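Local coordinates for class II aldolase/adducin N-terminal domain-containing protein (Thermoplasma acidophilum, PDB 3M4R) that is of unknown function but binds zinc in its N-terminal class II aldolase/adducin-type domain, the part present here, and may be an oxidoreductase, at residues Gln148-Lys151 and Val157-Pro160; Phe166-Glu171 and Ile183-His188. All coordinates share one frame; numbering follows the deposited sequence.

Contact 1: residues Gln148-Lys151 and Val157-Pro160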
loop_
_atom_site.group_PDB
_atom_site.type_symbol
_atom_site.label_atom_id
_atom_site.label_comp_id
_atom_site.label_asym_id
_atom_site.label_seq_id
_atom_site.Cartn_x
_atom_site.Cartn_y
_atom_site.Cartn_z
ATOM N N GLN A 148 12.496 3.827 19.453
ATOM C CA GLN A 148 12.013 5.134 19.857
ATOM C C GLN A 148 11.143 5.740 18.734
ATOM O O GLN A 148 10.149 6.418 18.988
ATOM C CB GLN A 148 13.162 6.048 20.278
ATOM C CG GLN A 148 13.914 5.575 21.518
ATOM C CD GLN A 148 15.009 6.524 21.874
ATOM O OE1 GLN A 148 15.388 7.370 21.076
ATOM N NE2 GLN A 148 15.516 6.414 23.083
ATOM N N ILE A 149 11.488 5.474 17.495
ATOM C CA ILE A 149 10.576 5.840 16.399
ATOM C C ILE A 149 9.153 5.247 16.572
ATOM O O ILE A 149 8.155 5.964 16.426
ATOM C CB ILE A 149 11.160 5.518 15.028
ATOM C CG1 ILE A 149 12.420 6.385 14.774
ATOM C CG2 ILE A 149 10.127 5.828 13.947
ATOM C CD1 ILE A 149 13.128 6.076 13.455
ATOM N N ALA A 150 9.071 3.967 16.931
ATOM C CA ALA A 150 7.792 3.302 17.202
ATOM C C ALA A 150 7.041 3.961 18.376
ATOM O O ALA A 150 5.819 4.163 18.299
ATOM C CB ALA A 150 8.018 1.813 17.474
ATOM N N LYS A 151 7.751 4.354 19.438
ATOM C CA LYS A 151 7.076 4.982 20.569
ATOM C C LYS A 151 6.509 6.352 20.138
ATOM O O LYS A 151 5.477 6.778 20.654
ATOM C CB LYS A 151 7.969 5.090 21.839
ATOM C CG LYS A 151 8.580 3.735 22.323
ATOM C CD LYS A 151 8.963 3.591 23.857
ATOM C CE LYS A 151 8.992 4.845 24.630
ATOM N NZ LYS A 151 9.515 4.790 26.110
ATOM N N VAL A 157 5.175 -1.269 13.570
ATOM C CA VAL A 157 6.383 -2.040 13.496
ATOM C C VAL A 157 7.242 -1.228 12.567
ATOM O O VAL A 157 6.753 -0.676 11.573
ATOM C CB VAL A 157 6.113 -3.462 12.938
ATOM C CG1 VAL A 157 7.404 -4.130 12.384
ATOM C CG2 VAL A 157 5.509 -4.332 14.049
ATOM N N VAL A 158 8.521 -1.141 12.889
ATOM C CA VAL A 158 9.474 -0.368 12.097
ATOM C C VAL A 158 10.450 -1.347 11.459
ATOM O O VAL A 158 10.896 -2.279 12.108
ATOM C CB VAL A 158 10.216 0.651 12.973
ATOM C CG1 VAL A 158 11.291 1.372 12.156
ATOM C CG2 VAL A 158 9.219 1.635 13.560
ATOM N N LEU A 159 10.707 -1.183 10.164
ATOM C CA LEU A 159 11.677 -2.001 9.440
ATOM C C LEU A 159 12.856 -1.155 9.010
ATOM O O LEU A 159 12.678 0.006 8.661
ATOM C CB LEU A 159 11.032 -2.619 8.197
ATOM C CG LEU A 159 10.479 -4.041 8.254
ATOM C CD1 LEU A 159 9.635 -4.233 9.487
ATOM C CD2 LEU A 159 9.676 -4.342 6.976
ATOM N N PRO A 160 14.068 -1.738 8.994
ATOM C CA PRO A 160 15.226 -0.988 8.543
ATOM C C PRO A 160 15.123 -0.751 7.073
ATOM O O PRO A 160 14.214 -1.304 6.447
ATOM C CB PRO A 160 16.386 -1.949 8.829
ATOM C CG PRO A 160 15.808 -3.250 8.552
ATOM C CD PRO A 160 14.430 -3.155 9.197
#

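Contact 2: residues Phe166-Glu171 and Ile183-His188. With ZN (zinc ion), chain B.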
loop_
_atom_site.group_PDB
_atom_site.type_symbol
_atom_site.label_atom_id
_atom_site.label_comp_id
_atom_site.label_asym_id
_atom_site.label_seq_id
_atom_site.Cartn_x
_atom_site.Cartn_y
_atom_site.Cartn_z
ATOM N N PHE A 166 11.207 -7.381 -4.051
ATOM C CA PHE A 166 10.620 -8.607 -3.558
ATOM C C PHE A 166 11.058 -8.986 -2.142
ATOM O O PHE A 166 10.220 -9.361 -1.292
ATOM C CB PHE A 166 10.871 -9.746 -4.569
ATOM C CG PHE A 166 10.056 -10.970 -4.289
ATOM C CD1 PHE A 166 8.710 -10.977 -4.522
ATOM C CD2 PHE A 166 10.629 -12.088 -3.706
ATOM C CE1 PHE A 166 7.957 -12.118 -4.224
ATOM C CE2 PHE A 166 9.874 -13.202 -3.412
ATOM C CZ PHE A 166 8.551 -13.211 -3.669
ATOM N N THR A 167 12.332 -8.850 -1.835
ATOM C CA THR A 167 12.781 -9.058 -0.439
ATOM C C THR A 167 12.072 -8.147 0.566
ATOM O O THR A 167 11.680 -8.605 1.660
ATOM C CB THR A 167 14.302 -8.996 -0.314
ATOM O OG1 THR A 167 14.847 -9.930 -1.248
ATOM C CG2 THR A 167 14.770 -9.424 1.104
ATOM N N LEU A 168 11.831 -6.890 0.186
ATOM C CA LEU A 168 11.143 -5.980 1.054
ATOM C C LEU A 168 9.766 -6.554 1.341
ATOM O O LEU A 168 9.382 -6.651 2.508
ATOM C CB LEU A 168 11.062 -4.576 0.423
ATOM C CG LEU A 168 10.111 -3.615 1.144
ATOM C CD1 LEU A 168 10.631 -3.398 2.583
ATOM C CD2 LEU A 168 9.962 -2.251 0.387
ATOM N N ALA A 169 9.055 -7.013 0.283
ATOM C CA ALA A 169 7.716 -7.519 0.449
ATOM C C ALA A 169 7.669 -8.728 1.347
ATOM O O ALA A 169 6.762 -8.831 2.163
ATOM C CB ALA A 169 7.004 -7.801 -0.941
ATOM N N LYS A 170 8.633 -9.618 1.217
ATOM C CA LYS A 170 8.758 -10.783 2.111
ATOM C C LYS A 170 8.975 -10.426 3.605
ATOM O O LYS A 170 8.410 -11.037 4.516
ATOM C CB LYS A 170 9.956 -11.596 1.635
ATOM C CG LYS A 170 9.758 -12.126 0.200
ATOM C CD LYS A 170 9.764 -13.603 0.120
ATOM C CE LYS A 170 8.688 -14.286 0.960
ATOM N NZ LYS A 170 9.147 -15.686 1.080
ATOM N N GLU A 171 9.795 -9.422 3.846
ATOM C CA GLU A 171 10.021 -8.920 5.220
ATOM C C GLU A 171 8.785 -8.262 5.785
ATOM O O GLU A 171 8.471 -8.421 6.969
ATOM C CB GLU A 171 11.108 -7.887 5.202
ATOM C CG GLU A 171 12.462 -8.478 5.104
ATOM C CD GLU A 171 12.828 -9.293 6.343
ATOM O OE1 GLU A 171 12.788 -8.762 7.478
ATOM O OE2 GLU A 171 13.139 -10.480 6.155
ATOM N N ILE A 183 3.127 -0.207 9.330
ATOM C CA ILE A 183 4.496 -0.670 9.200
ATOM C C ILE A 183 5.305 0.463 8.574
ATOM O O ILE A 183 4.960 0.958 7.501
ATOM C CB ILE A 183 4.607 -1.882 8.296
ATOM C CG1 ILE A 183 3.858 -3.076 8.915
ATOM C CG2 ILE A 183 6.068 -2.207 8.050
ATOM C CD1 ILE A 183 3.838 -4.369 7.985
ATOM N N VAL A 184 6.349 0.884 9.281
ATOM C CA VAL A 184 7.192 2.018 8.900
ATOM C C VAL A 184 8.433 1.471 8.221
ATOM O O VAL A 184 9.086 0.596 8.756
ATOM C CB VAL A 184 7.616 2.825 10.115
ATOM C CG1 VAL A 184 8.579 3.975 9.698
ATOM C CG2 VAL A 184 6.375 3.365 10.812
ATOM N N LEU A 185 8.731 1.976 7.033
ATOM C CA LEU A 185 9.855 1.458 6.230
ATOM C C LEU A 185 10.900 2.559 6.191
ATOM O O LEU A 185 10.729 3.564 5.487
ATOM C CB LEU A 185 9.369 1.078 4.814
ATOM C CG LEU A 185 8.150 0.138 4.653
ATOM C CD1 LEU A 185 7.799 -0.098 3.142
ATOM C CD2 LEU A 185 8.349 -1.171 5.384
ATOM N N ARG A 186 11.968 2.417 6.980
ATOM C CA ARG A 186 12.948 3.478 7.069
ATOM C C ARG A 186 13.538 3.803 5.711
ATOM O O ARG A 186 13.848 2.911 4.940
ATOM C CB ARG A 186 14.053 3.157 8.080
ATOM C CG ARG A 186 13.506 3.013 9.493
ATOM C CD ARG A 186 14.622 2.894 10.534
ATOM N NE ARG A 186 15.305 4.161 10.733
ATOM C CZ ARG A 186 15.820 4.572 11.887
ATOM N NH1 ARG A 186 16.430 5.736 11.933
ATOM N NH2 ARG A 186 15.706 3.837 12.990
ATOM N N LYS A 187 13.653 5.100 5.448
ATOM C CA LYS A 187 14.181 5.649 4.196
ATOM C C LYS A 187 13.379 5.293 2.957
ATOM O O LYS A 187 13.944 5.296 1.849
ATOM C CB LYS A 187 15.645 5.258 3.992
ATOM C CG LYS A 187 16.518 5.521 5.182
ATOM C CD LYS A 187 18.029 5.638 4.803
ATOM C CE LYS A 187 18.881 5.773 6.050
ATOM N NZ LYS A 187 20.083 4.906 5.921
ATOM N N HIS A 188 12.090 4.953 3.156
ATOM C CA HIS A 188 11.182 4.557 2.086
ATOM C C HIS A 188 9.811 5.181 2.321
ATOM O O HIS A 188 9.383 6.002 1.541
ATOM C CB HIS A 188 11.064 3.025 2.026
ATOM C CG HIS A 188 10.223 2.502 0.887
ATOM N ND1 HIS A 188 10.106 1.151 0.627
ATOM C CD2 HIS A 188 9.459 3.129 -0.049
ATOM C CE1 HIS A 188 9.276 0.966 -0.387
ATOM N NE2 HIS A 188 8.889 2.149 -0.836
HETATM ZN ZN ZN B . 7.449 2.453 -2.130
HETATM O O HOH W 1 8.976 2.627 -3.445
#

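Contact 1: residues Gln148-Lys151 and Val157-Pro160
No flat side chain takes part where I149 and A150 meet V158. The methyl V158 CG2 lies out of the plane of the I149-A150 peptide, beyond its nitrogen end, 4.1 Å from A150 N, and makes no hydrogen bond there. The setting is an outer edge of the mixed sheet in this AraD-like (class II aldolase) domain. Helix 146-153 ends, the chain turns, and strand 156-159 runs back beside the helix as the last strand of the sheet within this chain. The backbones come closest at A150 and V158, whose CA atoms are 6.5 Å apart.

V158 carries the whole strand side of the contact. It has one branch, CG1, anti to its own N (chi1 175°). The other branch, CG2, is the one that reaches the helix. From the helix, A150 offers its CB and I149 offers CG2. The interaction is purely apolar. The two segments bury 105 Å² between them, so it is a light contact.

V158 also touches V184 of the next strand and R186. I149 rests on L144 and R186 as well. V157 and L159 turn to the other face of the strand, where they touch helix 166-175. The edge strand therefore has a helix on each face, and this contact supplies one of them.

The two helix carbons reach the V158 methyl from different directions. I149 CG2 is 4.3 Å from V158 CG2, and A150 CB lies nearly at right angles to that line about the same methyl.

Contact 2: residues Phe166-Glu171 and Ile183-His188
L168 has CG anti to its backbone N (chi1 168°), and its CD2 is extended away from CA, so this methyl reaches furthest from helix 166-175. H188 likewise has CG anti to N (chi1 -176°), which carries its ring toward the helix. The two meet with L168 CD2 at the ring edge, in the ring plane. L168 CD2 is 3.4 Å from H188 CE1, with ND1 equally near. The same methyl also packs on L185, with L168 CD2 4.1 Å from L185 CD1. One leucine branch thus fits against both a strand residue and a zinc ligand.

Zinc sits at a neighbouring part of the ring edge. H188 NE2 binds it at 2.0 Å, next to the CE1 that meets the leucine, and a water also binds the ion. L185 to H188 form a type II turn, closed by H188 N to L185 O at 3.0 Å. The turn leads to antiparallel strand 189-194.

L168 and L185 belong to the beta-alpha-beta unit 156-159, 166-175 and 182-185; H188 comes just after it. E116, H130 and H132 complete the three-histidine, one-glutamate zinc site, as in L-fuculose-phosphate aldolase and other AraD-like family members.

How the contacts relate
Contact 1 is partly buried at the edge of the sheet, whereas contact 2 is fully buried and nearer the centre of the chain. Their centres are about 12 Å apart. Both pack a helix on the same sheet, since strands 156-159 and 182-185 are parallel neighbours. Helices 146-153 and 166-175 pack on opposite faces of this strand pair. The strands are joined by probable backbone hydrogen bonds, L159 N to V184 O and V157 O to V184 N, both 2.8 Å. Side chains meet too: L159 packs on L185. Contact 1 is aliphatic only. Contact 2 adds an imidazole and a metal ion. Contact 1 joins a helix to the edge strand, away from the metal; contact 2 borders the zinc site.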